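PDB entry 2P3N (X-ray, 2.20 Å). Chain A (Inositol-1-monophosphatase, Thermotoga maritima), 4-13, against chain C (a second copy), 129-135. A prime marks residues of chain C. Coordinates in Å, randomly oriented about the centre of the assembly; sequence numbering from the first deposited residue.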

ATOM      1  N   LEU A   4     -23.947   0.480  -4.029  1.00 35.45           N
ATOM      2  CA  LEU A   4     -22.665   1.138  -3.787  1.00 33.51           C
ATOM      3  C   LEU A   4     -21.606   0.151  -3.300  1.00 31.93           C
ATOM      4  O   LEU A   4     -20.514   0.090  -3.850  1.00 30.56           O
ATOM      5  CB  LEU A   4     -22.822   2.256  -2.755  1.00 34.30           C
ATOM      6  CG  LEU A   4     -21.535   2.971  -2.346  1.00 34.24           C
ATOM      7  CD1 LEU A   4     -21.030   3.855  -3.490  1.00 28.62           C
ATOM      8  CD2 LEU A   4     -21.808   3.809  -1.113  1.00 29.91           C
ATOM      9  N   ASP A   5     -21.948  -0.623  -2.273  1.00 28.04           N
ATOM     10  CA  ASP A   5     -21.039  -1.600  -1.681  1.00 27.10           C
ATOM     11  C   ASP A   5     -20.591  -2.654  -2.698  1.00 28.85           C
ATOM     12  O   ASP A   5     -19.423  -3.072  -2.725  1.00 26.91           O
ATOM     13  CB  ASP A   5     -21.735  -2.281  -0.497  1.00 26.67           C
ATOM     14  CG  ASP A   5     -20.774  -3.060   0.379  1.00 26.70           C
ATOM     15  OD1 ASP A   5     -21.041  -4.252   0.674  1.00 24.86           O
ATOM     16  OD2 ASP A   5     -19.754  -2.469   0.779  1.00 26.07           O
ATOM     17  N   PHE A   6     -21.547  -3.086  -3.516  1.00 28.76           N
ATOM     18  CA  PHE A   6     -21.341  -4.077  -4.567  1.00 27.26           C
ATOM     19  C   PHE A   6     -20.323  -3.543  -5.562  1.00 27.44           C
ATOM     20  O   PHE A   6     -19.421  -4.250  -5.995  1.00 26.81           O
ATOM     21  CB  PHE A   6     -22.680  -4.322  -5.276  1.00 30.07           C
ATOM     22  CG  PHE A   6     -22.563  -5.011  -6.605  1.00 23.99           C
ATOM     23  CD1 PHE A   6     -22.550  -6.398  -6.691  1.00 25.20           C
ATOM     24  CD2 PHE A   6     -22.480  -4.268  -7.782  1.00 24.73           C
ATOM     25  CE1 PHE A   6     -22.456  -7.041  -7.939  1.00 26.57           C
ATOM     26  CE2 PHE A   6     -22.384  -4.894  -9.035  1.00 23.31           C
ATOM     27  CZ  PHE A   6     -22.372  -6.281  -9.114  1.00 25.21           C
ATOM     28  N   SER A   7     -20.495  -2.278  -5.918  1.00 25.93           N
ATOM     29  CA  SER A   7     -19.635  -1.600  -6.869  1.00 24.80           C
ATOM     30  C   SER A   7     -18.218  -1.444  -6.343  1.00 26.12           C
ATOM     31  O   SER A   7     -17.246  -1.672  -7.058  1.00 30.98           O
ATOM     32  CB  SER A   7     -20.226  -0.226  -7.186  1.00 30.43           C
ATOM     33  OG  SER A   7     -21.536  -0.358  -7.721  1.00 32.03           O
ATOM     34  N   ILE A   8     -18.105  -1.033  -5.088  1.00 28.56           N
ATOM     35  CA  ILE A   8     -16.807  -0.854  -4.462  1.00 24.09           C
ATOM     36  C   ILE A   8     -16.042  -2.170  -4.439  1.00 26.14           C
ATOM     37  O   ILE A   8     -14.891  -2.231  -4.887  1.00 27.41           O
ATOM     38  CB  ILE A   8     -16.960  -0.339  -3.026  1.00 24.50           C
ATOM     39  CG1 ILE A   8     -17.536   1.080  -3.060  1.00 27.65           C
ATOM     40  CG2 ILE A   8     -15.615  -0.359  -2.307  1.00 23.43           C
ATOM     41  CD1 ILE A   8     -17.985   1.604  -1.704  1.00 22.21           C
ATOM     42  N   LYS A   9     -16.678  -3.222  -3.934  1.00 19.47           N
ATOM     43  CA  LYS A   9     -16.025  -4.516  -3.852  1.00 21.10           C
ATOM     44  C   LYS A   9     -15.708  -5.133  -5.205  1.00 23.65           C
ATOM     45  O   LYS A   9     -14.734  -5.859  -5.341  1.00 27.23           O
ATOM     46  CB  LYS A   9     -16.887  -5.465  -3.030  1.00 20.09           C
ATOM     47  CG  LYS A   9     -17.156  -4.903  -1.657  1.00 23.84           C
ATOM     48  CD  LYS A   9     -17.859  -5.880  -0.747  1.00 17.45           C
ATOM     49  CE  LYS A   9     -17.977  -5.269   0.627  1.00 13.48           C
ATOM     50  NZ  LYS A   9     -18.840  -6.068   1.521  1.00 22.51           N
ATOM     51  N   LEU A  10     -16.529  -4.833  -6.203  1.00 25.87           N
ATOM     52  CA  LEU A  10     -16.348  -5.365  -7.551  1.00 25.08           C
ATOM     53  C   LEU A  10     -15.149  -4.711  -8.205  1.00 24.72           C
ATOM     54  O   LEU A  10     -14.289  -5.383  -8.759  1.00 26.67           O
ATOM     55  CB  LEU A  10     -17.573  -5.068  -8.415  1.00 25.94           C
ATOM     56  CG  LEU A  10     -18.192  -6.120  -9.333  1.00 24.99           C
ATOM     57  CD1 LEU A  10     -19.015  -5.369 -10.367  1.00 21.96           C
ATOM     58  CD2 LEU A  10     -17.147  -6.984 -10.016  1.00 15.11           C
ATOM     59  N   LEU A  11     -15.098  -3.388  -8.161  1.00 25.03           N
ATOM     60  CA  LEU A  11     -13.981  -2.696  -8.775  1.00 27.92           C
ATOM     61  C   LEU A  11     -12.686  -2.973  -8.033  1.00 22.17           C
ATOM     62  O   LEU A  11     -11.617  -2.971  -8.632  1.00 20.39           O
ATOM     63  CB  LEU A  11     -14.237  -1.187  -8.834  1.00 23.77           C
ATOM     64  CG  LEU A  11     -15.424  -0.695  -9.669  1.00 26.22           C
ATOM     65  CD1 LEU A  11     -14.980   0.532 -10.419  1.00 24.27           C
ATOM     66  CD2 LEU A  11     -15.914  -1.760 -10.632  1.00 22.79           C
ATOM     67  N   ARG A  12     -12.787  -3.211  -6.728  1.00 22.62           N
ATOM     68  CA  ARG A  12     -11.603  -3.492  -5.938  1.00 22.04           C
ATOM     69  C   ARG A  12     -11.052  -4.861  -6.275  1.00 23.69           C
ATOM     70  O   ARG A  12      -9.843  -5.067  -6.251  1.00 26.96           O
ATOM     71  CB  ARG A  12     -11.910  -3.383  -4.445  1.00 24.33           C
ATOM     72  CG  ARG A  12     -11.774  -1.961  -3.914  1.00 16.73           C
ATOM     73  CD  ARG A  12     -12.190  -1.819  -2.467  1.00 14.05           C
ATOM     74  NE  ARG A  12     -11.886  -0.479  -1.979  1.00 16.93           N
ATOM     75  CZ  ARG A  12     -12.146  -0.041  -0.750  1.00 22.44           C
ATOM     76  NH1 ARG A  12     -12.728  -0.836   0.139  1.00 20.92           N
ATOM     77  NH2 ARG A  12     -11.815   1.198  -0.404  1.00 22.32           N
ATOM     78  N   LYS A  13     -11.936  -5.788  -6.624  1.00 24.69           N
ATOM     79  CA  LYS A  13     -11.529  -7.144  -6.977  1.00 26.20           C
ATOM     80  C   LYS A  13     -10.927  -7.147  -8.390  1.00 25.74           C
ATOM     81  O   LYS A  13      -9.831  -7.665  -8.620  1.00 23.28           O
ATOM     82  CB  LYS A  13     -12.741  -8.077  -6.922  1.00 26.30           C
ATOM     83  CG  LYS A  13     -12.432  -9.556  -7.115  1.00 28.54           C
ATOM     84  CD  LYS A  13     -13.712 -10.304  -7.471  1.00 38.13           C
ATOM     85  CE  LYS A  13     -13.525 -11.826  -7.537  1.00 45.35           C
ATOM     86  NZ  LYS A  13     -13.359 -12.462  -6.195  1.00 52.95           N
TER
ATOM     87  N   PHE C 129     -17.608  -1.333   8.868  1.00 28.22           N
ATOM     88  CA  PHE C 129     -16.893  -1.101   7.617  1.00 26.15           C
ATOM     89  C   PHE C 129     -15.412  -1.489   7.692  1.00 28.26           C
ATOM     90  O   PHE C 129     -14.864  -1.769   8.760  1.00 26.47           O
ATOM     91  CB  PHE C 129     -16.977   0.377   7.200  1.00 23.04           C
ATOM     92  CG  PHE C 129     -18.375   0.866   6.929  1.00 31.98           C
ATOM     93  CD1 PHE C 129     -19.246   1.156   7.977  1.00 35.53           C
ATOM     94  CD2 PHE C 129     -18.829   1.020   5.623  1.00 32.75           C
ATOM     95  CE1 PHE C 129     -20.547   1.585   7.724  1.00 40.03           C
ATOM     96  CE2 PHE C 129     -20.129   1.448   5.364  1.00 39.37           C
ATOM     97  CZ  PHE C 129     -20.988   1.729   6.414  1.00 40.53           C
ATOM     98  N   PHE C 130     -14.783  -1.502   6.522  1.00 28.24           N
ATOM     99  CA  PHE C 130     -13.370  -1.809   6.369  1.00 24.92           C
ATOM    100  C   PHE C 130     -12.950  -0.968   5.166  1.00 28.67           C
ATOM    101  O   PHE C 130     -13.178  -1.360   4.018  1.00 27.85           O
ATOM    102  CB  PHE C 130     -13.170  -3.290   6.059  1.00 21.99           C
ATOM    103  CG  PHE C 130     -11.726  -3.731   6.115  1.00 30.96           C
ATOM    104  CD1 PHE C 130     -10.720  -2.970   5.529  1.00 30.11           C
ATOM    105  CD2 PHE C 130     -11.372  -4.908   6.764  1.00 36.78           C
ATOM    106  CE1 PHE C 130      -9.390  -3.373   5.593  1.00 28.53           C
ATOM    107  CE2 PHE C 130     -10.041  -5.318   6.831  1.00 36.07           C
ATOM    108  CZ  PHE C 130      -9.055  -4.550   6.247  1.00 35.54           C
ATOM    109  N   ASN C 131     -12.354   0.191   5.437  1.00 28.08           N
ATOM    110  CA  ASN C 131     -11.915   1.117   4.399  1.00 21.00           C
ATOM    111  C   ASN C 131     -13.043   1.520   3.447  1.00 24.18           C
ATOM    112  O   ASN C 131     -12.844   1.644   2.235  1.00 25.56           O
ATOM    113  CB  ASN C 131     -10.744   0.524   3.608  1.00 25.89           C
ATOM    114  CG  ASN C 131      -9.475   0.404   4.441  1.00 31.24           C
ATOM    115  OD1 ASN C 131      -9.256   1.179   5.368  1.00 31.12           O
ATOM    116  ND2 ASN C 131      -8.621  -0.555   4.096  1.00 32.24           N
ATOM    117  N   GLY C 132     -14.239   1.715   3.996  1.00 25.53           N
ATOM    118  CA  GLY C 132     -15.358   2.134   3.170  1.00 22.08           C
ATOM    119  C   GLY C 132     -16.308   1.052   2.699  1.00 25.84           C
ATOM    120  O   GLY C 132     -17.398   1.349   2.200  1.00 30.06           O
ATOM    121  N   GLU C 133     -15.920  -0.207   2.831  1.00 23.23           N
ATOM    122  CA  GLU C 133     -16.808  -1.260   2.402  1.00 20.59           C
ATOM    123  C   GLU C 133     -17.310  -2.006   3.622  1.00 20.88           C
ATOM    124  O   GLU C 133     -16.610  -2.141   4.618  1.00 23.52           O
ATOM    125  CB  GLU C 133     -16.097  -2.201   1.417  1.00 21.02           C
ATOM    126  CG  GLU C 133     -14.853  -2.879   1.965  1.00 27.71           C
ATOM    127  CD  GLU C 133     -14.193  -3.788   0.942  1.00 26.71           C
ATOM    128  OE1 GLU C 133     -13.710  -3.254  -0.083  1.00 23.38           O
ATOM    129  OE2 GLU C 133     -14.164  -5.027   1.161  1.00 19.65           O
ATOM    130  N   ARG C 134     -18.547  -2.464   3.539  1.00 24.68           N
ATOM    131  CA  ARG C 134     -19.196  -3.188   4.614  1.00 23.75           C
ATOM    132  C   ARG C 134     -18.595  -4.564   4.851  1.00 24.30           C
ATOM    133  O   ARG C 134     -18.232  -5.267   3.904  1.00 23.08           O
ATOM    134  CB  ARG C 134     -20.687  -3.362   4.290  1.00 25.56           C
ATOM    135  CG  ARG C 134     -21.506  -2.081   4.256  1.00 31.71           C
ATOM    136  CD  ARG C 134     -21.544  -1.435   5.632  1.00 36.48           C
ATOM    137  NE  ARG C 134     -21.805  -2.429   6.669  1.00 40.81           N
ATOM    138  CZ  ARG C 134     -23.013  -2.770   7.104  1.00 43.20           C
ATOM    139  NH1 ARG C 134     -24.097  -2.180   6.593  1.00 36.87           N
ATOM    140  NH2 ARG C 134     -23.129  -3.714   8.038  1.00 49.66           N
ATOM    141  N   ILE C 135     -18.489  -4.941   6.118  1.00 22.44           N
ATOM    142  CA  ILE C 135     -17.996  -6.259   6.471  1.00 26.12           C
ATOM    143  C   ILE C 135     -19.044  -6.848   7.410  1.00 29.32           C
ATOM    144  O   ILE C 135     -19.863  -6.120   7.988  1.00 23.83           O
ATOM    145  CB  ILE C 135     -16.594  -6.238   7.184  1.00 27.98           C
ATOM    146  CG1 ILE C 135     -16.554  -5.161   8.265  1.00 34.65           C
ATOM    147  CG2 ILE C 135     -15.477  -6.026   6.170  1.00 18.92           C
ATOM    148  CD1 ILE C 135     -15.269  -5.154   9.063  1.00 41.15           C
TER

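Helix 4-13 of chain A lies almost at right angles (97°) to strand 133-135 of chain C, their axes 8.2 Å apart at closest approach, and it meets the strand and the type I′ turn Phe130′-Glu133′ that precedes it. The contact buries 350 Å², both sides summed, and is largely polar. Leu4 stays out of contact. Asp5, one helical turn before Lys9, reaches the strand backbone: with chi1 t, its carboxylate accepts a hydrogen bond from Arg134′ N to Asp5 OD2 (3.0 Å, 162°). Its other oxygen forms a salt bridge within the helix, Lys9 NZ to Asp5 OD1 at 3.0 Å. Phe6 and Ser7 face elsewhere. Ile8 points toward chain C and packs its CD1 4.0 Å from Gly132′ O and its CG2 4.1 Å from Glu133′ OE1. Lys9 starts out sideways, but its chain, t from chi2 to chi4, runs past Glu133′ (Lys9 CE to Glu133′ CB, 3.7 Å) and delivers NZ to Arg134′ O, a 2.6 Å hydrogen bond. Asp5 and Lys9 thus bind the N and O of one strand residue, whose own side chain ends leading away. Leu10 and Leu11 are buried but out of reach of chain C. Arg12 points toward the turn and, extended beyond chi1, offers the edge of its guanidinium. Arg12 NH1 forms a salt bridge with Glu133′ OE1 (2.6 Å), while Asn131′ O receives both Arg12 NH2 (2.9 Å) and NH1 (3.2 Å, 137°). Glu133′, chi1 p, points toward the helix to meet this charge. In sequence between Asn131′ and Glu133′ comes Gly132′: at phi/psi 98/-13 a CB would jam against the preceding carbonyl oxygen, so the backbone itself calls for glycine. Lys13 lies beyond the contact.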